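Local coordinates for protein toxin RelG (Mycobacterium tuberculosis, PDB 3G5O) that is the RNase component of a type II toxin-antitoxin system, cleaving preferentially at the 3'-end of purine ribonucleotides and inhibiting growth unless neutralised by its antitoxin, at residues F68-G73 with L77-D82. Numbering follows the deposited sequence.
Sequences FSARRG and LLYRID
The Tyr79 ring lies under the CB of Phe68, which sits 3.6 Å from the ring centroid and 18° off its normal, a CH-pi contact over one face. The two rings themselves barely overlap: their planes are near parallel, 23° apart, but slid so that the centroids are 5.7 Å from each other. Tyr79 leans across the neighbouring strand because its CG stands between the backbone N and the carbonyl carbon (chi1 56°). The same swing sets the ring edge against the methyl of Ala70, with CB of Ala70 3.6 Å from CE2 of Tyr79, while the hydroxyl hydrogen-bonds to the backbone O of Pro53. In one of the two conformers of Ile81, its CG1 meets CE2 of Phe68 at 3.7 Å, the two side chains running at about a right angle. Beneath these side chains the strands pair antiparallel. Phe68 and Tyr79 exchange two backbone hydrogen bonds, N of Phe68 to O of Tyr79 and N of Tyr79 to O of Phe68, each 2.8 Å; Ala70 and Leu77 repeat the exchange. Between them lies the non-hydrogen-bonded pair Ser69 and Leu78, where CA of Leu78 comes within 3.2 Å of O of Phe68 in a CA-H...O contact. Phe68, Ala70, Leu77 and Tyr79 share one face of the sheet, where Phe44 of helix 35-51 packs on Ala70 and Leu77, and Leu49 of the same helix on Tyr79. Ser69 and Leu78 occupy the other face, covered by the antitoxin chain: Glu57 and Trp61 of that chain hydrogen-bond to OG of Ser69, and its Trp61 also packs on Leu78. Strands 68-72 and 75-82 thus form a beta hairpin within the central sheet of the RelE/ParE toxin fold, helix 35-51 packed on one face and antitoxin bound on the other.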
loop_
_atom_site.group_PDB
_atom_site.type_symbol
_atom_site.label_atom_id
_atom_site.label_comp_id
_atom_site.label_asym_id
_atom_site.label_seq_id
_atom_site.Cartn_x
_atom_site.Cartn_y
_atom_site.Cartn_z
ATOM N N PHE C 68 2.469 -12.305 -5.762
ATOM C CA PHE C 68 2.169 -12.938 -4.482
ATOM C C PHE C 68 3.386 -12.790 -3.592
ATOM O O PHE C 68 4.525 -12.733 -4.098
ATOM C CB PHE C 68 1.899 -14.440 -4.667
ATOM C CG PHE C 68 0.649 -14.725 -5.444
ATOM C CD1 PHE C 68 -0.534 -15.074 -4.782
ATOM C CD2 PHE C 68 0.647 -14.640 -6.842
ATOM C CE1 PHE C 68 -1.719 -15.322 -5.519
ATOM C CE2 PHE C 68 -0.536 -14.878 -7.572
ATOM C CZ PHE C 68 -1.701 -15.216 -6.916
ATOM N N SER C 69 3.153 -12.793 -2.282
ATOM C CA SER C 69 4.231 -12.729 -1.314
ATOM C C SER C 69 4.122 -13.916 -0.365
ATOM O O SER C 69 3.070 -14.129 0.250
ATOM C CB SER C 69 4.105 -11.435 -0.518
ATOM O OG SER C 69 5.172 -11.340 0.422
ATOM N N ALA C 70 5.196 -14.685 -0.219
ATOM C CA ALA C 70 5.177 -15.754 0.774
ATOM C C ALA C 70 6.251 -15.444 1.821
ATOM O O ALA C 70 7.376 -15.115 1.464
ATOM C CB ALA C 70 5.457 -17.122 0.110
ATOM N N ARG C 71 5.911 -15.569 3.091
ATOM C CA ARG C 71 6.846 -15.293 4.183
ATOM C C ARG C 71 7.104 -16.575 4.948
ATOM O O ARG C 71 6.127 -17.314 5.261
ATOM C CB ARG C 71 6.250 -14.239 5.148
ATOM C CG ARG C 71 7.162 -13.903 6.327
ATOM C CD ARG C 71 6.532 -12.861 7.299
ATOM N NE ARG C 71 5.475 -13.479 8.088
ATOM C CZ ARG C 71 5.678 -14.261 9.160
ATOM N NH1 ARG C 71 6.916 -14.502 9.611
ATOM N NH2 ARG C 71 4.627 -14.791 9.802
ATOM N N ARG C 72 8.380 -16.832 5.249
ATOM C CA ARG C 72 8.793 -17.810 6.277
ATOM C C ARG C 72 9.796 -17.146 7.225
ATOM O O ARG C 72 10.887 -16.760 6.811
ATOM C CB ARG C 72 9.419 -19.083 5.666
ATOM C CG ARG C 72 8.470 -19.952 4.840
ATOM C CD ARG C 72 7.505 -20.677 5.780
ATOM N NE ARG C 72 6.403 -21.351 5.081
ATOM C CZ ARG C 72 6.459 -22.615 4.665
ATOM N NH1 ARG C 72 7.578 -23.331 4.843
ATOM N NH2 ARG C 72 5.409 -23.159 4.047
ATOM N N GLY C 73 9.406 -16.971 8.493
ATOM C CA GLY C 73 10.236 -16.257 9.452
ATOM C C GLY C 73 10.534 -14.855 8.949
ATOM O O GLY C 73 9.608 -14.036 8.769
ATOM N N LEU C 77 9.440 -14.093 -0.311
ATOM C CA LEU C 77 9.621 -14.207 -1.749
ATOM C C LEU C 77 8.448 -13.523 -2.387
ATOM O O LEU C 77 7.307 -13.695 -1.925
ATOM C CB LEU C 77 9.600 -15.678 -2.167
ATOM C CG LEU C 77 10.916 -16.414 -1.940
ATOM C CD1 LEU C 77 11.110 -16.599 -0.426
ATOM C CD2 LEU C 77 10.934 -17.784 -2.575
ATOM N N LEU C 78 8.733 -12.790 -3.451
ATOM C CA LEU C 78 7.714 -12.160 -4.300
ATOM C C LEU C 78 7.656 -12.946 -5.609
ATOM O O LEU C 78 8.681 -13.148 -6.264
ATOM C CB LEU C 78 8.097 -10.710 -4.609
ATOM C CG LEU C 78 7.133 -9.869 -5.475
ATOM C CD1 LEU C 78 5.879 -9.595 -4.652
ATOM C CD2 LEU C 78 7.803 -8.540 -5.917
ATOM N N TYR C 79 6.474 -13.366 -6.038
ATOM C CA TYR C 79 6.429 -14.295 -7.183
ATOM C C TYR C 79 5.184 -14.179 -8.030
ATOM O O TYR C 79 4.248 -13.520 -7.608
ATOM C CB TYR C 79 6.617 -15.751 -6.744
ATOM C CG TYR C 79 5.650 -16.241 -5.717
ATOM C CD1 TYR C 79 4.568 -17.035 -6.091
ATOM C CD2 TYR C 79 5.816 -15.933 -4.355
ATOM C CE1 TYR C 79 3.657 -17.529 -5.135
ATOM C CE2 TYR C 79 4.914 -16.408 -3.393
ATOM C CZ TYR C 79 3.842 -17.221 -3.791
ATOM O OH TYR C 79 2.948 -17.705 -2.846
ATOM N N ARG C 80 5.216 -14.782 -9.227
ATOM C CA ARG C 80 4.046 -14.873 -10.076
ATOM C C ARG C 80 3.733 -16.350 -10.268
ATOM O O ARG C 80 4.635 -17.198 -10.189
ATOM C CB ARG C 80 4.333 -14.238 -11.444
ATOM C CG ARG C 80 4.526 -12.691 -11.370
ATOM C CD ARG C 80 4.487 -12.087 -12.784
ATOM N NE ARG C 80 4.752 -10.644 -12.851
ATOM C CZ ARG C 80 3.851 -9.706 -12.611
ATOM N NH1 ARG C 80 2.611 -10.052 -12.266
ATOM N NH2 ARG C 80 4.180 -8.428 -12.738
ATOM N N ILE C 81 2.451 -16.630 -10.530
ATOM C CA ILE C 81 1.951 -17.986 -10.806
ATOM C C ILE C 81 1.468 -18.028 -12.250
ATOM O O ILE C 81 0.668 -17.172 -12.674
ATOM C CB ILE C 81 0.742 -18.367 -9.926
ATOM C CG1 ILE C 81 1.024 -18.097 -8.460
ATOM C CG2 ILE C 81 0.396 -19.853 -10.081
ATOM C CD1 ILE C 81 2.327 -18.596 -8.078
ATOM N N ASP C 82 1.941 -19.005 -12.994
ATOM C CA ASP C 82 1.479 -19.229 -14.351
ATOM C C ASP C 82 0.805 -20.620 -14.380
ATOM O O ASP C 82 1.472 -21.648 -14.535
ATOM C CB ASP C 82 2.680 -19.122 -15.296
ATOM C CG ASP C 82 2.315 -19.429 -16.768
ATOM O OD1 ASP C 82 1.135 -19.779 -17.061
ATOM O OD2 ASP C 82 3.231 -19.339 -17.620
#